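Lipoprotein (Colwellia psychrerythraea, PDB 3O0Y) is a putative lipoprotein of unknown function whose family is grouped with the MA clan of metallopeptidases, so it may be or resemble a metal-dependent peptidase. Local coordinates at residues I25-Q30 against A91-D96; S41-R46 against P458-I463; S85-I90 against V108-T113; N467-G472 against G591-A596. All blocks are in the same frame, centred on the assembly; numbering follows the deposited sequence.

Contact 1: residues I25-Q30 against A91-D96; sequences ISSKQQ and AGIKLD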
loop_
_atom_site.group_PDB
_atom_site.type_symbol
_atom_site.label_atom_id
_atom_site.label_comp_id
_atom_site.label_asym_id
_atom_site.label_seq_id
_atom_site.Cartn_x
_atom_site.Cartn_y
_atom_site.Cartn_z
ATOM N N ILE A 25 -7.219 17.611 34.517
ATOM C CA ILE A 25 -6.610 17.168 33.247
ATOM C C ILE A 25 -7.012 18.189 32.177
ATOM O O ILE A 25 -8.212 18.344 31.899
ATOM C CB ILE A 25 -7.100 15.728 32.867
ATOM C CG1 ILE A 25 -6.779 14.737 33.992
ATOM C CG2 ILE A 25 -6.419 15.232 31.577
ATOM C CD1 ILE A 25 -7.595 13.442 33.930
ATOM N N SER A 26 -6.033 18.879 31.593
ATOM C CA SER A 26 -6.307 19.843 30.536
ATOM C C SER A 26 -6.798 19.129 29.245
ATOM O O SER A 26 -6.694 17.908 29.141
ATOM C CB SER A 26 -5.066 20.659 30.199
ATOM O OG SER A 26 -4.063 19.819 29.623
ATOM N N SER A 27 -7.333 19.897 28.297
ATOM C CA SER A 27 -7.808 19.296 27.043
ATOM C C SER A 27 -6.621 18.715 26.280
ATOM O O SER A 27 -6.700 17.594 25.745
ATOM C CB SER A 27 -8.561 20.327 26.200
ATOM O OG SER A 27 -9.870 20.506 26.767
ATOM N N LYS A 28 -5.501 19.456 26.252
ATOM C CA LYS A 28 -4.331 18.925 25.601
ATOM C C LYS A 28 -3.867 17.589 26.180
ATOM O O LYS A 28 -3.482 16.690 25.416
ATOM C CB LYS A 28 -3.186 19.933 25.536
ATOM C CG LYS A 28 -3.259 20.810 24.276
ATOM C CD LYS A 28 -2.102 21.871 24.186
ATOM C CE LYS A 28 -2.561 23.314 24.548
ATOM N NZ LYS A 28 -3.058 23.478 25.960
ATOM N N GLN A 29 -3.890 17.444 27.498
ATOM C CA GLN A 29 -3.497 16.202 28.151
ATOM C C GLN A 29 -4.507 15.081 27.936
ATOM O O GLN A 29 -4.118 13.928 27.722
ATOM C CB GLN A 29 -3.262 16.402 29.655
ATOM C CG GLN A 29 -2.093 17.345 29.944
ATOM C CD GLN A 29 -1.937 17.732 31.433
ATOM O OE1 GLN A 29 -2.922 17.858 32.204
ATOM N NE2 GLN A 29 -0.674 17.942 31.830
ATOM N N GLN A 30 -5.795 15.415 27.904
ATOM C CA GLN A 30 -6.802 14.398 27.668
ATOM C C GLN A 30 -6.614 13.848 26.223
ATOM O O GLN A 30 -6.774 12.635 25.984
ATOM C CB GLN A 30 -8.203 15.013 27.740
ATOM C CG GLN A 30 -9.316 13.960 27.540
ATOM C CD GLN A 30 -10.709 14.533 27.741
ATOM O OE1 GLN A 30 -10.876 15.745 27.904
ATOM N NE2 GLN A 30 -11.716 13.666 27.635
ATOM N N ALA A 91 -13.286 14.070 19.029
ATOM C CA ALA A 91 -13.982 15.075 18.253
ATOM C C ALA A 91 -14.742 16.111 19.109
ATOM O O ALA A 91 -15.004 17.199 18.656
ATOM C CB ALA A 91 -14.975 14.379 17.176
ATOM N N GLY A 92 -15.165 15.721 20.293
ATOM C CA GLY A 92 -15.990 16.572 21.139
ATOM C C GLY A 92 -15.207 17.526 22.024
ATOM O O GLY A 92 -15.780 18.440 22.591
ATOM N N ILE A 93 -13.891 17.344 22.130
ATOM C CA ILE A 93 -13.098 18.105 23.093
ATOM C C ILE A 93 -12.903 19.531 22.579
ATOM O O ILE A 93 -12.717 19.748 21.406
ATOM C CB ILE A 93 -11.787 17.399 23.401
ATOM C CG1 ILE A 93 -12.097 16.220 24.319
ATOM C CG2 ILE A 93 -10.722 18.376 23.987
ATOM C CD1 ILE A 93 -11.018 15.254 24.380
ATOM N N LYS A 94 -13.058 20.497 23.501
ATOM C CA LYS A 94 -12.814 21.902 23.287
ATOM C C LYS A 94 -11.370 22.268 23.591
ATOM O O LYS A 94 -10.925 22.091 24.726
ATOM C CB LYS A 94 -13.660 22.691 24.298
ATOM C CG LYS A 94 -13.695 24.195 24.059
ATOM C CD LYS A 94 -14.368 24.887 25.257
ATOM C CE LYS A 94 -14.640 26.381 25.013
ATOM N NZ LYS A 94 -13.427 27.176 25.342
ATOM N N LEU A 95 -10.626 22.718 22.600
ATOM C CA LEU A 95 -9.245 23.142 22.831
ATOM C C LEU A 95 -9.250 24.596 23.308
ATOM O O LEU A 95 -9.961 25.412 22.768
ATOM C CB LEU A 95 -8.413 22.969 21.545
ATOM C CG LEU A 95 -7.740 21.587 21.476
ATOM C CD1 LEU A 95 -7.277 21.199 20.076
ATOM C CD2 LEU A 95 -6.579 21.575 22.471
ATOM N N ASP A 96 -8.462 24.926 24.320
ATOM C CA ASP A 96 -8.408 26.336 24.756
ATOM C C ASP A 96 -7.339 27.120 23.981
ATOM O O ASP A 96 -6.204 26.651 23.920
ATOM C CB ASP A 96 -8.150 26.413 26.261
ATOM C CG ASP A 96 -8.383 27.836 26.836
ATOM O OD1 ASP A 96 -7.387 28.490 27.238
ATOM O OD2 ASP A 96 -9.557 28.299 26.875
#
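Ser27 and Gln30, one turn apart at the start of helix 27-44, face Ile93 and Leu95 on the chain that runs on from helix 73-92. A capping box opens the helix: Ser26 OG accepts from Gln29 N (3.2 Å), and Gln29 OE1 receives a longer, weak bond from Ser26 N. The CB of Ser27 points toward segment 91-96, and Ile93 CG2 rests against its CB and OG. Gln30 has CG anti to the backbone N (chi1 -178°), and its extended chain crosses Ile93 obliquely. The delta methyl of Ile93 therefore meets CG, CD, OE1 and NE2 of that glutamine, coming nearest where Ile93 CD1 lies 3.5 Å from Gln30 CD. An alanine in place of Gln30 would probably leave Ile93 CD1 without this cover and open a gap beside it. Lys28 crosses Leu95 at about a right angle, Lys28 CG to Leu95 CD2 3.9 Å, so the aliphatic part of the lysine does the packing. Leu95 also leans on Thr102 and Gln106 of helix 100-117. One hydrogen bond joins the two segments: Ser27 OG donates to Lys94 O at 2.8 Å, with a C=O...donor angle of 153° and the donor OG tilted 26° from the carbonyl plane.

Contact 2: residues S41-R46 against P458-I463; sequences SLFKQR and PFLRRI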
loop_
_atom_site.group_PDB
_atom_site.type_symbol
_atom_site.label_atom_id
_atom_site.label_comp_id
_atom_site.label_asym_id
_atom_site.label_seq_id
_atom_site.Cartn_x
_atom_site.Cartn_y
_atom_site.Cartn_z
ATOM N N SER A 41 -3.940 0.391 21.604
ATOM C CA SER A 41 -5.029 -0.548 21.419
ATOM C C SER A 41 -5.013 -1.159 20.009
ATOM O O SER A 41 -5.271 -2.362 19.858
ATOM C CB SER A 41 -6.373 0.091 21.649
ATOM O OG SER A 41 -6.541 0.277 23.029
ATOM N N LEU A 42 -4.763 -0.341 19.006
ATOM C CA LEU A 42 -4.727 -0.850 17.634
ATOM C C LEU A 42 -3.584 -1.849 17.542
ATOM O O LEU A 42 -3.783 -2.972 17.040
ATOM C CB LEU A 42 -4.494 0.294 16.645
ATOM C CG LEU A 42 -4.418 -0.105 15.180
ATOM C CD1 LEU A 42 -5.666 -0.876 14.681
ATOM C CD2 LEU A 42 -4.034 1.146 14.320
ATOM N N PHE A 43 -2.394 -1.422 17.958
ATOM C CA PHE A 43 -1.235 -2.292 17.783
ATOM C C PHE A 43 -1.210 -3.558 18.668
ATOM O O PHE A 43 -0.666 -4.569 18.240
ATOM C CB PHE A 43 0.042 -1.533 17.927
ATOM C CG PHE A 43 0.388 -0.744 16.729
ATOM C CD1 PHE A 43 0.347 0.635 16.743
ATOM C CD2 PHE A 43 0.740 -1.400 15.549
ATOM C CE1 PHE A 43 0.687 1.360 15.598
ATOM C CE2 PHE A 43 1.141 -0.706 14.457
ATOM C CZ PHE A 43 1.100 0.685 14.462
ATOM N N LYS A 44 -1.781 -3.510 19.863
ATOM C CA LYS A 44 -1.948 -4.751 20.634
ATOM C C LYS A 44 -2.761 -5.791 19.883
ATOM O O LYS A 44 -2.543 -6.982 20.042
ATOM C CB LYS A 44 -2.707 -4.500 21.949
ATOM C CG LYS A 44 -2.039 -3.747 23.042
ATOM C CD LYS A 44 -3.213 -3.370 24.100
ATOM C CE LYS A 44 -2.914 -2.124 25.010
ATOM N NZ LYS A 44 -4.111 -1.218 25.364
ATOM N N GLN A 45 -3.748 -5.343 19.132
ATOM C CA GLN A 45 -4.621 -6.211 18.356
ATOM C C GLN A 45 -4.137 -6.470 16.929
ATOM O O GLN A 45 -4.763 -7.194 16.149
ATOM C CB GLN A 45 -6.013 -5.626 18.365
ATOM C CG GLN A 45 -6.536 -5.575 19.780
ATOM C CD GLN A 45 -7.890 -5.001 19.897
ATOM O OE1 GLN A 45 -8.045 -3.872 20.408
ATOM N NE2 GLN A 45 -8.885 -5.741 19.479
ATOM N N ARG A 46 -3.037 -5.793 16.566
ATOM C CA ARG A 46 -2.417 -5.938 15.258
ATOM C C ARG A 46 -0.925 -6.078 15.468
ATOM O O ARG A 46 -0.099 -5.278 14.963
ATOM C CB ARG A 46 -2.737 -4.742 14.338
ATOM C CG ARG A 46 -4.172 -4.665 13.951
ATOM C CD ARG A 46 -4.562 -5.743 12.974
ATOM N NE ARG A 46 -5.923 -5.638 12.477
ATOM C CZ ARG A 46 -6.974 -6.249 13.032
ATOM N NH1 ARG A 46 -6.865 -6.920 14.176
ATOM N NH2 ARG A 46 -8.171 -6.161 12.463
ATOM N N PRO A 458 1.831 13.050 17.358
ATOM C CA PRO A 458 1.301 11.803 17.890
ATOM C C PRO A 458 1.669 10.648 17.005
ATOM O O PRO A 458 1.709 10.801 15.770
ATOM C CB PRO A 458 -0.234 12.004 17.889
ATOM C CG PRO A 458 -0.492 13.310 17.430
ATOM C CD PRO A 458 0.789 14.023 17.062
ATOM N N PHE A 459 1.950 9.486 17.589
ATOM C CA PHE A 459 2.565 8.413 16.823
ATOM C C PHE A 459 1.765 7.987 15.621
ATOM O O PHE A 459 2.319 7.846 14.527
ATOM C CB PHE A 459 2.860 7.164 17.626
ATOM C CG PHE A 459 3.594 6.142 16.852
ATOM C CD1 PHE A 459 4.943 6.197 16.700
ATOM C CD2 PHE A 459 2.896 5.098 16.297
ATOM C CE1 PHE A 459 5.600 5.188 15.949
ATOM C CE2 PHE A 459 3.514 4.143 15.540
ATOM C CZ PHE A 459 4.870 4.204 15.351
ATOM N N LEU A 460 0.451 7.879 15.728
ATOM C CA LEU A 460 -0.271 7.422 14.556
ATOM C C LEU A 460 -0.210 8.420 13.383
ATOM O O LEU A 460 -0.308 8.020 12.209
ATOM C CB LEU A 460 -1.736 7.168 14.918
ATOM C CG LEU A 460 -2.015 5.873 15.703
ATOM C CD1 LEU A 460 -3.569 5.700 15.957
ATOM C CD2 LEU A 460 -1.443 4.622 15.040
ATOM N N ARG A 461 0.055 9.684 13.698
ATOM C CA ARG A 461 0.304 10.668 12.667
ATOM C C ARG A 461 1.610 10.496 11.932
ATOM O O ARG A 461 1.710 10.910 10.765
ATOM C CB ARG A 461 0.243 12.106 13.167
ATOM C CG ARG A 461 -1.245 12.553 13.325
ATOM C CD ARG A 461 -1.315 14.079 13.277
ATOM N NE ARG A 461 -0.873 14.671 12.003
ATOM C CZ ARG A 461 -0.769 15.960 11.758
ATOM N NH1 ARG A 461 -1.039 16.902 12.679
ATOM N NH2 ARG A 461 -0.354 16.367 10.569
ATOM N N ARG A 462 2.579 9.854 12.558
ATOM C CA ARG A 462 3.837 9.598 11.914
ATOM C C ARG A 462 3.808 8.470 10.860
ATOM O O ARG A 462 4.667 8.408 9.990
ATOM C CB ARG A 462 4.970 9.341 12.920
ATOM C CG ARG A 462 5.170 10.494 13.834
ATOM C CD ARG A 462 6.001 10.184 14.996
ATOM N NE ARG A 462 7.351 9.836 14.589
ATOM C CZ ARG A 462 8.275 9.323 15.415
ATOM N NH1 ARG A 462 8.002 9.156 16.706
ATOM N NH2 ARG A 462 9.498 9.075 14.989
ATOM N N ILE A 463 2.819 7.605 10.939
ATOM C CA ILE A 463 2.624 6.477 10.015
ATOM C C ILE A 463 1.249 6.477 9.340
ATOM O O ILE A 463 0.791 5.436 8.829
ATOM C CB ILE A 463 2.774 5.147 10.749
ATOM C CG1 ILE A 463 1.842 5.062 11.955
ATOM C CG2 ILE A 463 4.236 5.020 11.297
ATOM C CD1 ILE A 463 1.532 3.557 12.419
#
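The side-chain torsions of Phe43 and Ile463 bring their tips together. In Phe43, CG lies anti to the carbonyl carbon and beside the backbone N (chi1 -78°), which starts the ring off on the side of the weakly bonded turn 459-462. In Ile463, CG1 takes the crowded position between the backbone N and the carbonyl carbon (chi1 55°), and chi2 of 158° then carries CD1 outward. The two side chains approach tip to tip: Ile463 CD1 lies in the plane of the phenylalanine ring, at its edge, 3.6 Å from Phe43 CZ. A neighbouring rim atom, Phe43 CE1, has two further partners. Leu460 CD2 is 3.9 Å from Phe43 CE1, the leucine and the phenylalanine sliding past each other in opposite directions. Phe459 CE2 is 4.0 Å from Phe43 CE1, which sits near the plane of the Phe459 ring, at its edge. Leu42 adds a looser touch, Leu42 CD2 to Leu460 CD2 at 4.4 Å. Long apolar side chains suit this site because the backbones stay far apart, 9.9 Å between the CA atoms of Leu42 and Leu460. Ser49, Ala50 and Tyr53 of helix 47-53 also border Phe43, while Ala38 and Met109 touch Leu460. Methyl groups and ring carbons do all the touching, so the contact relies on shape and the burial of apolar surface, with no directional bond to fix the angle between its partners.

Contact 3: residues S85-I90 against V108-T113; sequences SISNTI and VMAGLT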
loop_
_atom_site.group_PDB
_atom_site.type_symbol
_atom_site.label_atom_id
_atom_site.label_comp_id
_atom_site.label_asym_id
_atom_site.label_seq_id
_atom_site.Cartn_x
_atom_site.Cartn_y
_atom_site.Cartn_z
ATOM N N SER A 85 -15.238 4.932 19.687
ATOM C CA SER A 85 -15.418 5.661 20.955
ATOM C C SER A 85 -14.325 6.701 21.133
ATOM O O SER A 85 -14.600 7.837 21.434
ATOM C CB SER A 85 -15.368 4.706 22.129
ATOM O OG SER A 85 -16.607 3.998 22.045
ATOM N N ILE A 86 -13.103 6.297 20.838
ATOM C CA ILE A 86 -11.981 7.229 20.919
ATOM C C ILE A 86 -12.160 8.402 19.941
ATOM O O ILE A 86 -11.974 9.552 20.319
ATOM C CB ILE A 86 -10.631 6.548 20.713
ATOM C CG1 ILE A 86 -10.259 5.654 21.891
ATOM C CG2 ILE A 86 -9.523 7.558 20.510
ATOM C CD1 ILE A 86 -9.108 4.720 21.569
ATOM N N SER A 87 -12.533 8.104 18.695
ATOM C CA SER A 87 -12.751 9.096 17.679
ATOM C C SER A 87 -13.792 10.098 18.130
ATOM O O SER A 87 -13.594 11.282 18.007
ATOM C CB SER A 87 -13.234 8.397 16.379
ATOM O OG SER A 87 -13.438 9.312 15.356
ATOM N N ASN A 88 -14.929 9.610 18.664
ATOM C CA ASN A 88 -15.992 10.484 19.058
ATOM C C ASN A 88 -15.578 11.358 20.285
ATOM O O ASN A 88 -15.944 12.511 20.369
ATOM C CB ASN A 88 -17.259 9.635 19.335
ATOM C CG ASN A 88 -17.948 9.273 18.077
ATOM O OD1 ASN A 88 -17.832 10.001 17.080
ATOM N ND2 ASN A 88 -18.673 8.118 18.079
ATOM N N THR A 89 -14.803 10.827 21.194
ATOM C CA THR A 89 -14.383 11.575 22.397
ATOM C C THR A 89 -13.412 12.670 21.936
ATOM O O THR A 89 -13.567 13.855 22.322
ATOM C CB THR A 89 -13.719 10.662 23.399
ATOM O OG1 THR A 89 -14.688 9.677 23.810
ATOM C CG2 THR A 89 -13.206 11.474 24.598
ATOM N N ILE A 90 -12.472 12.280 21.061
ATOM C CA ILE A 90 -11.498 13.268 20.494
ATOM C C ILE A 90 -12.278 14.403 19.832
ATOM O O ILE A 90 -12.017 15.572 20.065
ATOM C CB ILE A 90 -10.572 12.641 19.423
ATOM C CG1 ILE A 90 -9.610 11.670 20.089
ATOM C CG2 ILE A 90 -9.755 13.722 18.664
ATOM C CD1 ILE A 90 -8.745 10.802 19.165
ATOM N N VAL A 108 -7.025 15.363 12.569
ATOM C CA VAL A 108 -6.417 14.191 11.968
ATOM C C VAL A 108 -6.625 12.954 12.839
ATOM O O VAL A 108 -6.984 11.884 12.365
ATOM C CB VAL A 108 -4.941 14.374 11.676
ATOM C CG1 VAL A 108 -4.311 13.057 11.180
ATOM C CG2 VAL A 108 -4.810 15.542 10.687
ATOM N N MET A 109 -6.386 13.060 14.141
ATOM C CA MET A 109 -6.529 11.879 14.934
ATOM C C MET A 109 -7.994 11.392 15.079
ATOM O O MET A 109 -8.200 10.192 15.189
ATOM C CB MET A 109 -5.889 12.047 16.309
ATOM C CG MET A 109 -4.392 12.099 16.250
ATOM S SD MET A 109 -3.532 10.574 15.771
ATOM C CE MET A 109 -4.158 9.462 17.097
ATOM N N ALA A 110 -8.962 12.301 15.124
ATOM C CA ALA A 110 -10.414 11.889 15.073
ATOM C C ALA A 110 -10.663 11.142 13.751
ATOM O O ALA A 110 -11.337 10.110 13.710
ATOM C CB ALA A 110 -11.382 13.115 15.229
ATOM N N GLY A 111 -10.079 11.655 12.666
ATOM C CA GLY A 111 -10.262 11.013 11.323
ATOM C C GLY A 111 -9.619 9.646 11.252
ATOM O O GLY A 111 -10.182 8.745 10.693
ATOM N N LEU A 112 -8.392 9.521 11.767
ATOM C CA LEU A 112 -7.682 8.272 11.695
ATOM C C LEU A 112 -8.313 7.201 12.542
ATOM O O LEU A 112 -8.436 6.053 12.139
ATOM C CB LEU A 112 -6.204 8.405 12.061
ATOM C CG LEU A 112 -5.205 8.878 11.109
ATOM C CD1 LEU A 112 -3.844 9.046 11.796
ATOM C CD2 LEU A 112 -5.169 7.851 9.956
ATOM N N THR A 113 -8.798 7.562 13.754
ATOM C CA THR A 113 -9.435 6.578 14.597
ATOM C C THR A 113 -10.758 6.119 13.947
ATOM O O THR A 113 -11.168 4.940 14.017
ATOM C CB THR A 113 -9.594 7.061 16.026
ATOM O OG1 THR A 113 -10.204 8.372 16.069
ATOM C CG2 THR A 113 -8.226 7.080 16.756
#
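The flat group here is the peptide carbonyl of Ala110, since no aromatic ring takes part, and it receives the hydroxyl of Ser87. Ser87 OG donates to Ala110 O at 2.8 Å, with a C=O...donor angle of 129° and the donor OG tilted 22° from the carbonyl plane. OG is anti to the backbone N of Ser87, and this turns the hydroxyl to the facing helix. One turn beyond Ala110 on the same helix, Thr113 brings its OG1 up to the serine, 3.0 Å from Ser87 CB, a close fit that suits a small side chain. Thr113 OG1 lies between its own backbone N and carbonyl carbon, turned back over the preceding turn of its helix. Its methyl points elsewhere, Thr113 CG2 meeting Ile86 CG2 at 4.0 Å, the two side chains crossing at about a right angle. Helices 73-92 and 100-117 form an antiparallel helical hairpin, and the segments lie where the last turns of helix 73-92 pass the middle of helix 100-117: their axes come within 8.1 Å at an angle of 159°. Small residues at the nearest point, Ser87 and Ala110, are consistent with this close approach, their CA atoms 4.5 Å apart. One turn on, Ile90 CG2 packs on Ala110 CB at 3.8 Å and Ile90 CD1 reaches Met109 CB at 4.2 Å. Helix 27-44 lies along the same hairpin, with Gln37 against Ile86, Tyr35 against Met109 and Ala38 against Thr113.

Contact 4: residues N467-G472 against G591-A596; sequences NAYTEG and GAVPMA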
loop_
_atom_site.group_PDB
_atom_site.type_symbol
_atom_site.label_atom_id
_atom_site.label_comp_id
_atom_site.label_asym_id
_atom_site.label_seq_id
_atom_site.Cartn_x
_atom_site.Cartn_y
_atom_site.Cartn_z
ATOM N N ASN A 467 -4.421 7.155 1.977
ATOM C CA ASN A 467 -4.151 6.649 0.619
ATOM C C ASN A 467 -4.053 7.753 -0.444
ATOM O O ASN A 467 -3.182 7.687 -1.319
ATOM C CB ASN A 467 -5.295 5.650 0.265
ATOM C CG ASN A 467 -5.057 4.871 -0.977
ATOM O OD1 ASN A 467 -4.126 4.075 -1.063
ATOM N ND2 ASN A 467 -5.967 5.018 -1.935
ATOM N N ALA A 468 -4.966 8.741 -0.435
ATOM C CA ALA A 468 -4.976 9.773 -1.451
ATOM C C ALA A 468 -3.742 10.641 -1.304
ATOM O O ALA A 468 -3.067 10.933 -2.282
ATOM C CB ALA A 468 -6.260 10.584 -1.400
ATOM N N TYR A 469 -3.379 10.936 -0.087
ATOM C CA TYR A 469 -2.130 11.693 0.155
ATOM C C TYR A 469 -0.910 10.913 -0.334
ATOM O O TYR A 469 -0.022 11.453 -1.001
ATOM C CB TYR A 469 -1.986 12.070 1.639
ATOM C CG TYR A 469 -0.709 12.797 1.943
ATOM C CD1 TYR A 469 -0.644 14.145 2.072
ATOM C CD2 TYR A 469 0.431 12.057 2.165
ATOM C CE1 TYR A 469 0.548 14.780 2.361
ATOM C CE2 TYR A 469 1.639 12.680 2.398
ATOM C CZ TYR A 469 1.685 14.012 2.548
ATOM O OH TYR A 469 2.903 14.637 2.838
ATOM N N THR A 470 -0.802 9.692 0.129
ATOM C CA THR A 470 0.366 8.840 -0.036
ATOM C C THR A 470 0.552 8.459 -1.503
ATOM O O THR A 470 1.666 8.652 -2.022
ATOM C CB THR A 470 0.360 7.603 0.900
ATOM O OG1 THR A 470 0.193 8.068 2.253
ATOM C CG2 THR A 470 1.722 6.829 0.751
ATOM N N GLU A 471 -0.479 7.979 -2.171
ATOM C CA GLU A 471 -0.376 7.637 -3.544
ATOM C C GLU A 471 -0.385 8.866 -4.428
ATOM O O GLU A 471 0.364 8.862 -5.433
ATOM C CB GLU A 471 -1.530 6.703 -3.919
ATOM C CG GLU A 471 -1.559 5.474 -3.080
ATOM C CD GLU A 471 -0.242 4.625 -3.090
ATOM O OE1 GLU A 471 0.725 4.854 -3.896
ATOM O OE2 GLU A 471 -0.166 3.754 -2.192
ATOM N N GLY A 472 -1.168 9.904 -4.086
ATOM C CA GLY A 472 -1.175 11.097 -4.840
ATOM C C GLY A 472 0.178 11.798 -4.801
ATOM O O GLY A 472 0.656 12.304 -5.844
ATOM N N GLY A 591 3.365 15.681 7.453
ATOM C CA GLY A 591 2.933 14.287 7.452
ATOM C C GLY A 591 1.779 14.033 6.502
ATOM O O GLY A 591 1.181 14.945 5.956
ATOM N N ALA A 592 1.419 12.768 6.383
ATOM C CA ALA A 592 0.281 12.353 5.602
ATOM C C ALA A 592 -0.993 12.798 6.305
ATOM O O ALA A 592 -1.171 12.578 7.508
ATOM C CB ALA A 592 0.274 10.765 5.415
ATOM N N VAL A 593 -1.864 13.453 5.560
ATOM C CA VAL A 593 -3.064 14.127 6.129
ATOM C C VAL A 593 -4.220 14.043 5.108
ATOM O O VAL A 593 -4.014 13.853 3.928
ATOM C CB VAL A 593 -2.767 15.612 6.435
ATOM C CG1 VAL A 593 -1.798 15.793 7.677
ATOM C CG2 VAL A 593 -2.121 16.327 5.160
ATOM N N PRO A 594 -5.456 14.243 5.563
ATOM C CA PRO A 594 -6.571 14.463 4.649
ATOM C C PRO A 594 -6.358 15.700 3.852
ATOM O O PRO A 594 -5.663 16.639 4.288
ATOM C CB PRO A 594 -7.771 14.633 5.587
ATOM C CG PRO A 594 -7.325 14.328 6.924
ATOM C CD PRO A 594 -5.848 14.382 6.978
ATOM N N MET A 595 -6.879 15.705 2.636
ATOM C CA MET A 595 -6.839 16.878 1.805
ATOM C C MET A 595 -7.293 18.174 2.465
ATOM O O MET A 595 -6.712 19.240 2.216
ATOM C CB MET A 595 -7.511 16.620 0.447
ATOM C CG MET A 595 -6.687 15.546 -0.502
ATOM S SD MET A 595 -4.984 15.919 -1.024
ATOM C CE MET A 595 -4.144 14.912 0.259
ATOM N N ALA A 596 -8.302 18.098 3.327
ATOM C CA ALA A 596 -8.808 19.306 3.974
ATOM C C ALA A 596 -7.727 19.922 4.882
ATOM O O ALA A 596 -7.594 21.149 4.937
ATOM C CB ALA A 596 -10.048 19.001 4.782
HETATM O O HOH W 1 -5.479 12.137 2.078
#
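Tyr469 packs tightly against the backbone of Ala592. The alpha carbon of Ala592 stands over one face of the Tyr469 ring, 3.5 Å from the centroid and 15° off the normal, a CH-pi contact. Val593 N lies over the same face, both atoms offset toward the rim, and Ala592 CB is 3.5 Å from Tyr469 CD2. A small residue suits this place, since the flat ring can then settle directly on the main chain. The segment belongs to the linker that enters the C-terminal helix 595-608, with Pro594 at its N-cap, and the tyrosine comes from the first turn of helix 467-483. Met595, just past the cap, bends at chi2 and chi3 so that Met595 CE reaches Tyr469 CB at 3.8 Å. An alanine in place of Tyr469 would probably leave Ala592 CA without its aromatic cover and Val587 O without the hydroxyl that now hydrogen-bonds to it. Toward the helix backbone the main chains are bridged by water rather than bonded directly: one molecule takes a weak bond from Tyr469 N (3.2 Å) and donates to Val593 O (2.9 Å). Thr470 makes the loosest touch: its OG1, hydrogen-bonded to Tyr466 O, comes no nearer than 4.2 Å to Ala592 CB.

From the N terminus, helix 27-44 opens contacts 1 and 2 in turn. Contact 1 closes first, when the chain returns at 91-96, while contact 2 waits some 400 residues for 458-463, so the two cross. Contact 3 opens at 85-90, before contact 1 has closed, and closes at 108-113; it therefore crosses contact 1 and is nested inside the long loop of contact 2. Contact 4 follows in series, joining helix 467-483 to the start of the C-terminal helix. Contacts 1 and 3 tie three N-terminal helices together; contact 2 fastens them to the later part of the chain. Around Val593, Arg461 of contact 2 and Val108 of contact 3 both touch contact 4.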